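Local coordinates for putative exported protein (Bordetella pertussis Tohama I, PDB 2PFY), which binds pyroglutamic acid as the extracytoplasmic solute receptor of a tripartite ATP-independent periplasmic transport system, to which it presumably delivers the ligand, at residues S3-E9 / V60-L66; G111-G117 / F210-K215; A20-A24 / I37-S41; D80-F84 / A202-Q208; P160-Q164 / G175-A179. One frame throughout, in Å; residues are numbered along the deposited sequence.

Contact 1 of 5, residues S3-E9 / V60-L66; sequences SWTMTAE and VQIGEVL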
# COMPACT_ATOMS: atom_id res chain seq x y z
N SER A 3 14.85 12.42 19.71
CA SER A 3 14.19 11.12 19.57
C SER A 3 12.83 11.31 18.92
O SER A 3 12.04 12.14 19.38
CB SER A 3 13.93 10.46 20.93
OG SER A 3 15.06 10.60 21.75
N TRP A 4 12.55 10.49 17.91
CA TRP A 4 11.28 10.46 17.18
C TRP A 4 10.67 9.10 17.41
O TRP A 4 11.39 8.09 17.42
CB TRP A 4 11.62 10.30 15.72
CG TRP A 4 11.49 11.29 14.73
CD1 TRP A 4 11.39 11.06 13.35
CD2 TRP A 4 11.55 12.65 14.89
NE1 TRP A 4 11.31 12.22 12.69
CE2 TRP A 4 11.43 13.22 13.61
CE3 TRP A 4 11.66 13.48 15.98
CZ2 TRP A 4 11.41 14.56 13.41
CZ3 TRP A 4 11.64 14.75 15.77
CH2 TRP A 4 11.52 15.30 14.51
N THR A 5 9.34 9.03 17.44
CA THR A 5 8.67 7.74 17.38
C THR A 5 7.99 7.61 16.03
O THR A 5 7.39 8.56 15.51
CB THR A 5 7.59 7.61 18.50
OG1 THR A 5 8.26 7.70 19.77
CG2 THR A 5 6.88 6.22 18.41
N MSE A 6 8.14 6.43 15.43
CA MSE A 6 7.56 6.17 14.16
C MSE A 6 6.52 5.04 14.27
O MSE A 6 6.74 4.06 14.99
CB MSE A 6 8.65 5.76 13.16
CG MSE A 6 8.14 5.42 11.75
SE MSE A 6 9.67 5.22 10.51
CE MSE A 6 10.52 6.87 10.52
N THR A 7 5.43 5.18 13.54
CA THR A 7 4.48 4.06 13.41
C THR A 7 4.73 3.41 12.05
O THR A 7 4.97 4.09 11.05
CB THR A 7 3.00 4.52 13.58
OG1 THR A 7 2.12 3.38 13.42
CG2 THR A 7 2.62 5.59 12.50
N ALA A 8 4.68 2.08 12.02
CA ALA A 8 4.68 1.31 10.78
C ALA A 8 3.50 0.37 10.81
O ALA A 8 3.13 -0.19 11.87
CB ALA A 8 5.98 0.51 10.62
N GLU A 9 2.89 0.20 9.65
CA GLU A 9 1.61 -0.50 9.50
C GLU A 9 1.67 -2.04 9.73
O GLU A 9 0.80 -2.64 10.37
CB GLU A 9 1.17 -0.24 8.07
CG GLU A 9 -0.22 0.09 7.90
CD GLU A 9 -0.55 0.26 6.45
OE1 GLU A 9 -1.17 1.27 6.11
OE2 GLU A 9 -0.22 -0.64 5.66
N VAL A 60 2.88 10.83 16.69
CA VAL A 60 4.18 10.42 16.24
C VAL A 60 4.73 11.55 15.40
O VAL A 60 3.97 12.36 14.86
CB VAL A 60 4.10 9.09 15.39
CG1 VAL A 60 3.57 7.93 16.25
CG2 VAL A 60 3.18 9.25 14.20
N GLN A 61 6.04 11.56 15.23
CA GLN A 61 6.69 12.53 14.34
C GLN A 61 6.76 12.06 12.92
O GLN A 61 6.93 12.88 11.99
CB GLN A 61 8.10 12.86 14.85
CG GLN A 61 8.11 13.57 16.18
CD GLN A 61 8.11 12.58 17.33
OE1 GLN A 61 8.06 11.39 17.12
NE2 GLN A 61 8.14 13.09 18.60
N ILE A 62 6.59 10.74 12.71
CA ILE A 62 6.77 10.18 11.40
C ILE A 62 6.03 8.84 11.36
O ILE A 62 5.86 8.14 12.40
CB ILE A 62 8.30 10.04 11.10
CG1 ILE A 62 8.58 9.72 9.61
CG2 ILE A 62 9.00 9.05 12.13
CD1 ILE A 62 10.09 9.80 9.21
N GLY A 63 5.55 8.46 10.18
CA GLY A 63 4.84 7.18 10.12
C GLY A 63 4.76 6.63 8.72
O GLY A 63 4.85 7.37 7.75
N GLU A 64 4.61 5.31 8.65
CA GLU A 64 4.41 4.62 7.41
C GLU A 64 2.93 4.23 7.25
O GLU A 64 2.27 3.81 8.22
CB GLU A 64 5.36 3.40 7.33
CG GLU A 64 5.24 2.61 6.02
CD GLU A 64 4.09 1.61 6.06
OE1 GLU A 64 3.89 0.98 7.14
OE2 GLU A 64 3.37 1.48 5.03
N VAL A 65 2.41 4.42 6.04
CA VAL A 65 1.00 4.09 5.75
C VAL A 65 0.79 3.87 4.25
O VAL A 65 1.54 4.41 3.40
CB VAL A 65 -0.01 5.17 6.34
CG1 VAL A 65 0.13 6.53 5.64
CG2 VAL A 65 -1.49 4.70 6.33
N LEU A 66 -0.21 3.05 3.94
CA LEU A 66 -0.69 2.84 2.58
C LEU A 66 -1.11 4.20 2.04
O LEU A 66 -1.94 4.89 2.66
CB LEU A 66 -1.91 1.90 2.63
CG LEU A 66 -2.51 1.47 1.29
CD1 LEU A 66 -1.56 0.47 0.59
CD2 LEU A 66 -3.92 0.87 1.48
O HOH W 1 8.37 10.34 20.56
O HOH W 2 1.55 2.78 10.62
O HOH W 3 1.18 0.11 3.50
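Parallel strands 3-7 and 62-66 run side by side in the five-stranded mixed sheet, M6 bridged to I62 and T7 to G63, with axes 9° apart. T7 uses both of its backbone polar atoms: T7 N donates to I62 O at 3.2 Å and T7 O accepts from E64 N at 2.7 Å. Its methyl CG2 rests 3.6 Å from G63 CA. Near the start a side chain takes over the ladder. The Q61 chain bends at chi2 (87°), which turns OE1 back to receive the T5 N-H at 2.7 Å. Q61 CB lies over one face of the W4 indole, 3.6 Å from the centroid of the five-membered ring in a CH-pi contact, and the Q61 amide plane lies 5° from the W4 ring plane. At the far end two glutamate carboxylates each take a backbone N-H of the opposite segment. E64 OE1 receives E9 N at 2.8 Å nearly end-on, while E9 OE1 receives L66 N at 3.0 Å from above the carboxylate plane. One water donates to E9 OE2 and E64 OE2, which lie 4.2 Å apart, and may temper the nearness of like charges. E9 OE1 also forms a salt bridge with R48, and E64 OE2 bonds S209 OG. L66, at the end of strand 62-66, and loop residue R48 both line the pyroglutamic acid pocket, as in the alpha/beta lobes of periplasmic binding proteins.

Contact 2 of 5, residues G111-G117 / F210-K215; sequences GIVLVYG and FVIANK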
# COMPACT_ATOMS: atom_id res chain seq x y z
N GLY A 111 0.69 20.34 6.45
CA GLY A 111 1.68 20.26 7.52
C GLY A 111 2.38 18.89 7.59
O GLY A 111 2.83 18.46 8.66
N ILE A 112 2.48 18.23 6.43
CA ILE A 112 3.15 16.91 6.32
C ILE A 112 4.25 16.88 5.25
O ILE A 112 4.04 17.38 4.16
CB ILE A 112 2.12 15.81 6.00
CG1 ILE A 112 1.10 15.69 7.14
CG2 ILE A 112 2.83 14.46 5.71
CD1 ILE A 112 -0.16 14.92 6.74
N VAL A 113 5.38 16.23 5.55
CA VAL A 113 6.47 16.05 4.60
C VAL A 113 6.48 14.59 4.10
O VAL A 113 6.52 13.67 4.91
CB VAL A 113 7.86 16.36 5.27
CG1 VAL A 113 9.01 16.08 4.33
CG2 VAL A 113 7.91 17.80 5.77
N LEU A 114 6.45 14.42 2.78
CA LEU A 114 6.62 13.13 2.14
C LEU A 114 8.10 12.80 2.15
O LEU A 114 8.90 13.50 1.53
CB LEU A 114 6.03 13.17 0.72
CG LEU A 114 6.17 12.07 -0.38
CD1 LEU A 114 6.53 10.67 0.10
CD2 LEU A 114 4.89 12.05 -1.24
N VAL A 115 8.48 11.78 2.90
CA VAL A 115 9.88 11.41 3.02
C VAL A 115 10.24 10.40 1.91
O VAL A 115 11.14 10.66 1.09
CB VAL A 115 10.19 10.85 4.43
CG1 VAL A 115 11.64 10.36 4.51
CG2 VAL A 115 9.87 11.92 5.52
N TYR A 116 9.56 9.25 1.86
CA TYR A 116 9.82 8.31 0.76
C TYR A 116 8.62 7.39 0.54
O TYR A 116 7.76 7.30 1.41
CB TYR A 116 11.13 7.52 0.98
CG TYR A 116 11.02 6.36 1.98
CD1 TYR A 116 10.54 5.09 1.57
CD2 TYR A 116 11.40 6.53 3.32
CE1 TYR A 116 10.42 4.02 2.53
CE2 TYR A 116 11.32 5.47 4.26
CZ TYR A 116 10.82 4.23 3.84
OH TYR A 116 10.73 3.21 4.74
N GLY A 117 8.59 6.73 -0.63
CA GLY A 117 7.60 5.71 -1.00
C GLY A 117 8.24 4.36 -1.27
O GLY A 117 9.45 4.26 -1.52
N PHE A 210 3.79 4.92 1.85
CA PHE A 210 4.78 5.99 2.06
C PHE A 210 5.08 6.33 3.51
O PHE A 210 4.34 5.93 4.42
CB PHE A 210 4.56 7.28 1.18
CG PHE A 210 3.26 8.04 1.42
CD1 PHE A 210 2.90 9.07 0.54
CD2 PHE A 210 2.37 7.71 2.47
CE1 PHE A 210 1.68 9.80 0.69
CE2 PHE A 210 1.17 8.43 2.64
CZ PHE A 210 0.81 9.48 1.72
N VAL A 211 6.18 7.05 3.70
CA VAL A 211 6.64 7.46 5.00
C VAL A 211 6.52 8.98 5.01
O VAL A 211 7.07 9.67 4.15
CB VAL A 211 8.07 6.99 5.28
CG1 VAL A 211 8.69 7.70 6.55
CG2 VAL A 211 8.07 5.46 5.47
N ILE A 212 5.75 9.48 5.96
CA ILE A 212 5.37 10.90 5.96
C ILE A 212 5.75 11.45 7.35
O ILE A 212 5.59 10.76 8.35
CB ILE A 212 3.84 11.11 5.65
CG1 ILE A 212 2.95 10.21 6.54
CG2 ILE A 212 3.51 10.85 4.15
CD1 ILE A 212 1.44 10.53 6.53
N ALA A 213 6.25 12.70 7.40
CA ALA A 213 6.69 13.29 8.66
C ALA A 213 5.91 14.55 9.04
O ALA A 213 5.37 15.24 8.17
CB ALA A 213 8.23 13.56 8.67
N ASN A 214 5.80 14.81 10.34
CA ASN A 214 5.19 16.07 10.84
C ASN A 214 6.12 17.21 10.39
O ASN A 214 7.29 17.20 10.74
CB ASN A 214 5.07 16.02 12.36
CG ASN A 214 4.45 17.31 12.94
OD1 ASN A 214 5.14 18.31 13.19
ND2 ASN A 214 3.14 17.28 13.16
N LYS A 215 5.59 18.16 9.61
CA LYS A 215 6.41 19.24 9.03
C LYS A 215 7.10 20.11 10.09
O LYS A 215 8.28 20.35 10.00
CB LYS A 215 5.60 20.10 8.05
CG LYS A 215 6.44 21.08 7.23
CD LYS A 215 5.51 21.87 6.33
CE LYS A 215 6.23 22.93 5.55
NZ LYS A 215 5.23 23.60 4.67
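A classic beta bulge interrupts the antiparallel pairing of strands 112-117 and 210-214, with V115 and Y116 both facing V211. V211 O accepts V115 N at 2.8 Å and, weakly, Y116 N at 3.4 Å, so one carbonyl serves two successive amides. Y116 has chi1 at 78°, its ring rising between the backbone N and carbonyl carbon, and one face is laid against V211: CG2 reaches Y116 CZ at 3.4 Å, while V211 CB sits over the face toward the rim, 25° off the ring normal. Away from the bulge the ladder is regular, V113 and A213 forming a hydrogen-bonded pair with V113 N to A213 O at 2.8 Å. This is one edge of the five-stranded sheet, 112-119 being an edge strand and 208-214 continuing the sheet toward 62-66. On the other face L114 CD1 touches F210 CD1 at 4.0 Å, the side chains crossing at about a right angle, and both touch L107 of helix 89-108. I112 CG2 presses tightly on I212 CB at 3.5 Å. G111, the C-prime residue of a Schellman motif, offers its O to K215 N at 2.9 Å, the donor lying above the carbonyl plane; N214 OD1 caps A217 N of the next helix.

Contact 3 of 5, residues A20-A24 / I37-S41; sequences ARQFA and IKVQS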
# COMPACT_ATOMS: atom_id res chain seq x y z
N ALA A 20 11.59 0.33 6.47
CA ALA A 20 11.46 1.45 7.38
C ALA A 20 12.43 1.36 8.58
O ALA A 20 13.02 2.37 8.99
CB ALA A 20 10.00 1.60 7.83
N ARG A 21 12.60 0.15 9.13
CA ARG A 21 13.60 -0.11 10.18
C ARG A 21 15.03 0.23 9.70
O ARG A 21 15.82 0.90 10.42
CB ARG A 21 13.49 -1.56 10.72
CG ARG A 21 12.16 -1.76 11.56
CD ARG A 21 12.17 -3.08 12.36
NE ARG A 21 10.98 -3.20 13.21
CZ ARG A 21 10.80 -2.55 14.36
NH1 ARG A 21 11.74 -1.74 14.82
NH2 ARG A 21 9.70 -2.71 15.07
N GLN A 22 15.35 -0.18 8.48
CA GLN A 22 16.69 0.09 7.97
C GLN A 22 16.86 1.61 7.75
O GLN A 22 17.95 2.19 8.01
CB GLN A 22 16.95 -0.71 6.69
CG GLN A 22 18.38 -0.47 6.12
CD GLN A 22 18.76 -1.45 5.02
OE1 GLN A 22 18.13 -2.50 4.83
NE2 GLN A 22 19.79 -1.08 4.26
N PHE A 23 15.79 2.24 7.27
CA PHE A 23 15.74 3.70 7.11
C PHE A 23 15.99 4.41 8.46
O PHE A 23 16.81 5.33 8.53
CB PHE A 23 14.41 4.14 6.47
CG PHE A 23 14.03 5.58 6.76
CD1 PHE A 23 14.60 6.62 6.01
CD2 PHE A 23 13.13 5.88 7.77
CE1 PHE A 23 14.27 7.97 6.30
CE2 PHE A 23 12.80 7.24 8.09
CZ PHE A 23 13.35 8.27 7.33
N ALA A 24 15.31 3.96 9.53
CA ALA A 24 15.54 4.53 10.87
C ALA A 24 17.02 4.35 11.32
O ALA A 24 17.65 5.28 11.87
CB ALA A 24 14.53 3.90 11.92
N ILE A 37 15.19 7.34 15.52
CA ILE A 37 13.80 7.06 15.24
C ILE A 37 13.53 5.64 15.74
O ILE A 37 14.20 4.71 15.34
CB ILE A 37 13.49 7.17 13.75
CG1 ILE A 37 13.85 8.60 13.24
CG2 ILE A 37 12.01 6.77 13.51
CD1 ILE A 37 13.79 8.79 11.71
N LYS A 38 12.57 5.50 16.64
CA LYS A 38 12.18 4.19 17.17
C LYS A 38 10.87 3.78 16.50
O LYS A 38 9.89 4.49 16.55
CB LYS A 38 12.03 4.24 18.69
CG LYS A 38 13.17 4.93 19.43
CD LYS A 38 12.76 6.42 19.87
CE LYS A 38 13.87 7.40 19.68
NZ LYS A 38 14.98 7.33 20.73
N VAL A 39 10.88 2.61 15.85
CA VAL A 39 9.76 2.14 15.05
C VAL A 39 8.90 1.19 15.90
O VAL A 39 9.41 0.24 16.52
CB VAL A 39 10.24 1.40 13.78
CG1 VAL A 39 9.05 0.82 13.02
CG2 VAL A 39 11.09 2.34 12.86
N GLN A 40 7.61 1.48 15.94
CA GLN A 40 6.63 0.58 16.52
C GLN A 40 5.77 0.09 15.40
O GLN A 40 4.98 0.84 14.81
CB GLN A 40 5.79 1.28 17.61
CG GLN A 40 6.73 1.80 18.71
CD GLN A 40 6.02 2.19 19.96
OE1 GLN A 40 5.16 1.46 20.43
NE2 GLN A 40 6.38 3.35 20.54
N SER A 41 5.91 -1.20 15.09
CA SER A 41 5.31 -1.71 13.88
C SER A 41 3.98 -2.42 14.19
O SER A 41 3.46 -2.38 15.33
CB SER A 41 6.28 -2.66 13.21
OG SER A 41 6.44 -3.76 14.07
O HOH W 4 11.58 -1.06 17.95
O HOH W 5 17.05 7.40 13.50
O HOH W 6 17.22 5.13 14.79
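A24 and V39 meet through small apolar groups, A24 CB lying 3.9 Å from V39 CG2. The same methyl closes on I37 O at 3.5 Å and stands 3.9 Å from I37 CB. F23 extends the apolar patch, CE2 touching I37 CD1 at 4.1 Å with the side chains crossing at a slant. On the other flank R21 reaches over the strand. Its chain is extended from CG to NE, then turns at chi4 (-77°), bringing the guanidinium flat across V39: CG1 sits 4.0 Å above the centre of that group's plane. R21 NH2 gives a weak bond to V39 O at 3.3 Å, bent to 133° at the hydrogen. A water reinforces it, accepting from R21 NH1 and donating to V39 O. S41 OG lies at the guanidinium edge, near its plane.

The second shell fixes this arginine. D12 OD1 forms a salt bridge with R21 NE and also accepts a hydrogen bond from S41 OG, so one carboxylate oxygen ties the helix side chain to the end of the strand. Two waters lie between A24 O and I37 N, bridging the two backbones.

The angle of 163° between helix and strand directions, with axes 8.5 Å apart, is that of a beta-alpha-beta crossover, formed by strand 2-7, helix 15-30 and strand 35-40. Strand 35-40 is one edge strand of the sheet and bonds to strand 2-7 through K38 and Q40. F23 continues inward to Y116 of strand 112-119 and to V229, A232 and A236 of helix 223-257.

Contact 4 of 5, residues D80-F84 / A202-Q208; sequences DSVPF and AQAFIPQ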
# COMPACT_ATOMS: atom_id res chain seq x y z
N ASP A 80 -3.05 4.74 -7.59
CA ASP A 80 -2.27 3.50 -7.59
C ASP A 80 -3.13 2.25 -7.38
O ASP A 80 -2.62 1.11 -7.42
CB ASP A 80 -1.12 3.58 -6.54
CG ASP A 80 -1.63 3.56 -5.09
OD1 ASP A 80 -2.85 3.40 -4.86
OD2 ASP A 80 -0.81 3.71 -4.17
N SER A 81 -4.43 2.45 -7.16
CA SER A 81 -5.35 1.35 -6.91
C SER A 81 -6.41 1.15 -8.02
O SER A 81 -7.33 0.35 -7.85
CB SER A 81 -6.02 1.49 -5.54
OG SER A 81 -5.04 1.52 -4.50
N VAL A 82 -6.29 1.87 -9.13
CA VAL A 82 -7.19 1.67 -10.27
C VAL A 82 -6.81 0.38 -11.01
O VAL A 82 -5.68 0.27 -11.50
CB VAL A 82 -7.14 2.85 -11.28
CG1 VAL A 82 -7.96 2.50 -12.57
CG2 VAL A 82 -7.60 4.18 -10.63
N PRO A 83 -7.71 -0.62 -11.05
CA PRO A 83 -7.34 -1.90 -11.68
C PRO A 83 -6.84 -1.78 -13.11
O PRO A 83 -7.43 -1.05 -13.93
CB PRO A 83 -8.61 -2.75 -11.56
CG PRO A 83 -9.33 -2.18 -10.33
CD PRO A 83 -9.06 -0.67 -10.46
N PHE A 84 -5.71 -2.43 -13.36
CA PHE A 84 -5.11 -2.56 -14.68
C PHE A 84 -4.62 -1.27 -15.36
O PHE A 84 -4.18 -1.29 -16.53
CB PHE A 84 -6.00 -3.44 -15.57
CG PHE A 84 -6.17 -4.79 -15.01
CD1 PHE A 84 -5.12 -5.69 -15.03
CD2 PHE A 84 -7.33 -5.13 -14.34
CE1 PHE A 84 -5.25 -6.95 -14.45
CE2 PHE A 84 -7.47 -6.40 -13.75
CZ PHE A 84 -6.44 -7.31 -13.82
N ALA A 202 -3.56 -12.00 -10.08
CA ALA A 202 -4.33 -11.01 -10.83
C ALA A 202 -3.52 -9.81 -11.30
O ALA A 202 -3.83 -9.23 -12.34
CB ALA A 202 -5.53 -10.54 -10.01
N GLN A 203 -2.49 -9.43 -10.55
CA GLN A 203 -1.84 -8.13 -10.69
C GLN A 203 -2.86 -7.01 -10.92
O GLN A 203 -2.71 -6.22 -11.87
CB GLN A 203 -0.81 -8.15 -11.84
CG GLN A 203 0.35 -9.14 -11.65
CD GLN A 203 1.42 -9.05 -12.73
OE1 GLN A 203 1.91 -7.95 -13.08
NE2 GLN A 203 1.80 -10.20 -13.26
N ALA A 204 -3.90 -6.93 -10.10
CA ALA A 204 -4.95 -5.93 -10.33
C ALA A 204 -4.39 -4.49 -10.31
O ALA A 204 -4.74 -3.64 -11.16
CB ALA A 204 -6.07 -6.08 -9.34
N PHE A 205 -3.50 -4.23 -9.36
CA PHE A 205 -2.79 -2.97 -9.26
C PHE A 205 -1.60 -3.11 -8.32
O PHE A 205 -1.35 -4.18 -7.72
CB PHE A 205 -3.74 -1.83 -8.81
CG PHE A 205 -4.44 -2.09 -7.51
CD1 PHE A 205 -3.87 -1.67 -6.29
CD2 PHE A 205 -5.63 -2.80 -7.49
CE1 PHE A 205 -4.51 -1.92 -5.07
CE2 PHE A 205 -6.28 -3.09 -6.25
CZ PHE A 205 -5.73 -2.63 -5.06
N ILE A 206 -0.81 -2.06 -8.24
CA ILE A 206 0.30 -2.11 -7.32
C ILE A 206 0.28 -0.86 -6.38
O ILE A 206 0.71 0.24 -6.78
CB ILE A 206 1.71 -2.57 -7.95
CG1 ILE A 206 2.80 -1.55 -7.78
CG2 ILE A 206 1.68 -3.29 -9.33
CD1 ILE A 206 3.33 -1.61 -6.48
N PRO A 207 -0.27 -1.04 -5.16
CA PRO A 207 -0.50 0.11 -4.29
C PRO A 207 0.80 0.49 -3.61
O PRO A 207 1.65 -0.37 -3.32
CB PRO A 207 -1.58 -0.38 -3.32
CG PRO A 207 -1.27 -1.93 -3.18
CD PRO A 207 -0.68 -2.32 -4.53
N GLN A 208 1.00 1.79 -3.42
CA GLN A 208 2.21 2.30 -2.79
C GLN A 208 2.00 2.48 -1.30
O GLN A 208 0.89 2.67 -0.83
CB GLN A 208 2.59 3.66 -3.36
CG GLN A 208 2.78 3.68 -4.87
CD GLN A 208 3.87 2.74 -5.35
OE1 GLN A 208 4.91 2.59 -4.73
NE2 GLN A 208 3.65 2.14 -6.50
O HOH W 7 -1.75 2.90 -1.86
O HOH W 8 -1.15 0.19 -10.04
O HOH W 9 -3.13 -1.13 -12.09
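F205 packs its ring over S81 within a pair of loops, where segment 202-208 crosses from strand 198-201 of one sheet to strand 208-214 of another; such interdomain crossovers are consistent with the hinge region of periplasmic binding proteins. The packing is tight at this ring. With chi1 at 56° F205 CG stands between its backbone N and carbonyl carbon, turning the ring toward 80-84, and S81 CA lies 3.8 Å from the ring centroid, over the face toward the rim, as a CH-pi contact. D80 O approaches obliquely, 3.3 Å from F205 CD1, and P207 CB lies at the ring edge, in plane. T149 and M152 of helix 147-155 also touch the ring.

Farther along, F84 N donates to A204 O at 2.7 Å, a straight bond nearly in line with the carbonyl. The F84 side chain is looser: A204 CA is 4.3 Å from the ring centroid, again over a face and offset to the rim, and F84 remains partly exposed. Water also links the loops. One molecule accepts from I206 N and lies by D80 O; another lies by the carbonyls of V82 and A204.

P207 touches pyroglutamic acid, and its backbone bonds to W120, while A204 and F205 bond to Q123; both partners belong to the pocket. Beside P207, D80 is held at both carboxylate oxygens: S81 OG donates to OD1 at 2.9 Å. D80 OD2 receives a water that also donates to Q208 O, and it takes Q208 N at 2.7 Å from 53° above the carboxylate plane.

Contact 5 of 5, residues P160-Q164 / G175-A179; sequences PTTVQ and GVIDA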
# COMPACT_ATOMS: atom_id res chain seq x y z
N PRO A 160 -18.41 -5.69 0.18
CA PRO A 160 -17.16 -5.22 0.78
C PRO A 160 -17.24 -5.17 2.29
O PRO A 160 -18.26 -4.78 2.86
CB PRO A 160 -16.93 -3.85 0.15
CG PRO A 160 -18.15 -3.54 -0.66
CD PRO A 160 -19.09 -4.68 -0.64
N THR A 161 -16.16 -5.61 2.94
CA THR A 161 -16.07 -5.63 4.37
C THR A 161 -14.64 -5.15 4.70
O THR A 161 -13.65 -5.81 4.35
CB THR A 161 -16.37 -7.06 4.92
OG1 THR A 161 -17.51 -7.64 4.21
CG2 THR A 161 -16.67 -7.00 6.38
N THR A 162 -14.55 -3.97 5.30
CA THR A 162 -13.25 -3.35 5.61
C THR A 162 -12.58 -4.10 6.74
O THR A 162 -13.14 -4.22 7.83
CB THR A 162 -13.40 -1.84 5.97
OG1 THR A 162 -13.93 -1.16 4.84
CG2 THR A 162 -12.04 -1.20 6.34
N VAL A 163 -11.39 -4.62 6.48
CA VAL A 163 -10.63 -5.29 7.54
C VAL A 163 -9.18 -4.85 7.39
O VAL A 163 -8.60 -4.97 6.31
CB VAL A 163 -10.73 -6.85 7.45
CG1 VAL A 163 -9.92 -7.51 8.57
CG2 VAL A 163 -12.19 -7.34 7.55
N GLN A 164 -8.60 -4.32 8.47
CA GLN A 164 -7.24 -3.84 8.39
C GLN A 164 -6.33 -5.06 8.46
O GLN A 164 -6.75 -6.11 8.97
CB GLN A 164 -6.94 -2.83 9.52
CG GLN A 164 -7.77 -1.49 9.46
CD GLN A 164 -7.70 -0.79 8.12
OE1 GLN A 164 -6.67 -0.86 7.43
NE2 GLN A 164 -8.79 -0.12 7.74
N GLY A 175 -15.55 -15.88 10.11
CA GLY A 175 -16.42 -15.82 8.93
C GLY A 175 -16.84 -14.43 8.53
O GLY A 175 -17.78 -14.26 7.75
N VAL A 176 -16.16 -13.41 9.04
CA VAL A 176 -16.48 -12.06 8.67
C VAL A 176 -16.13 -11.86 7.21
O VAL A 176 -16.81 -11.11 6.52
CB VAL A 176 -15.77 -11.00 9.59
CG1 VAL A 176 -15.76 -9.60 8.95
CG2 VAL A 176 -16.45 -10.98 10.97
N ILE A 177 -15.09 -12.52 6.74
CA ILE A 177 -14.73 -12.43 5.34
C ILE A 177 -14.46 -13.84 4.80
O ILE A 177 -14.05 -14.72 5.54
CB ILE A 177 -13.52 -11.47 5.07
CG1 ILE A 177 -12.28 -11.91 5.86
CG2 ILE A 177 -13.94 -9.99 5.32
CD1 ILE A 177 -10.96 -11.14 5.52
N ASP A 178 -14.65 -14.02 3.50
CA ASP A 178 -14.44 -15.34 2.89
C ASP A 178 -13.45 -15.30 1.72
O ASP A 178 -13.05 -16.36 1.23
CB ASP A 178 -15.77 -15.90 2.39
CG ASP A 178 -16.72 -16.28 3.51
OD1 ASP A 178 -16.43 -17.18 4.31
OD2 ASP A 178 -17.79 -15.67 3.58
N ALA A 179 -13.07 -14.10 1.28
CA ALA A 179 -12.15 -13.89 0.15
C ALA A 179 -11.45 -12.52 0.28
O ALA A 179 -11.93 -11.62 0.96
CB ALA A 179 -12.91 -13.95 -1.21
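I177 has chi1 at 58°, which sets CG1 between the backbone N and carbonyl carbon and swings CG2 out toward T161 and V163. In T161 the -43° torsion puts methyl CG2 opposite the backbone N, so the methyl faces V176 and OG1 turns back beside N, where it bonds to V159 O. The closest contacts are carbon on carbon. T161 CB meets I177 CG2 at 3.8 Å, and T161 CG2 meets V176 CG1 at 3.8 Å, those two side chains crossing at a slant. V163 and I177 reach toward each other tip to tip, CG2 to CG2 at 3.9 Å. V163 CG2 and V176 CG1 stand farther off, at 4.5 Å. No hydrogen bond joins the segments, and the closest alpha carbons, T161 CA and I177 CA, are 7.0 Å apart, so side-chain carbons span the gap.

Strand 159-162 pairs in parallel with 141-144, and helix 168-173 follows, ended by a Schellman motif at G175. That turn brings V176 and I177 back across the strand end, I177 also resting on A171 and F172 of the helix and V163 on A171. V176 is exposed, whereas I177 and V163 are buried. On its backbone side V163 O accepts from R143 NE, and R143 is a residue of the pyroglutamic acid pocket; the V163 side chain itself is about 8 Å from the ligand.

In the fold
Contacts 1, 2 and 3 share the five-stranded sheet. Strand 62-66 of contact 1 joins strand 208-214 of contact 2 (V65 O to F210 N, 2.8 Å), and strand 2-7 joins strand 35-40 of contact 3 (M6 N to K38 O, 2.8 Å). Contacts 2 and 3 also meet where Y116 CE2 lies 3.7 Å from F23 CG. Contact 4 is followed in sequence, after S209, by the second segment of contact 2, although their centres are about 22 Å apart. The pocket ties contacts 1 and 4: L66 CD1 lies 4.0 Å from P207 CB, and both side chains are about 4 Å from pyroglutamic acid. Contact 5 touches none of the others; its nearest atoms come within about 6 Å of contact 1.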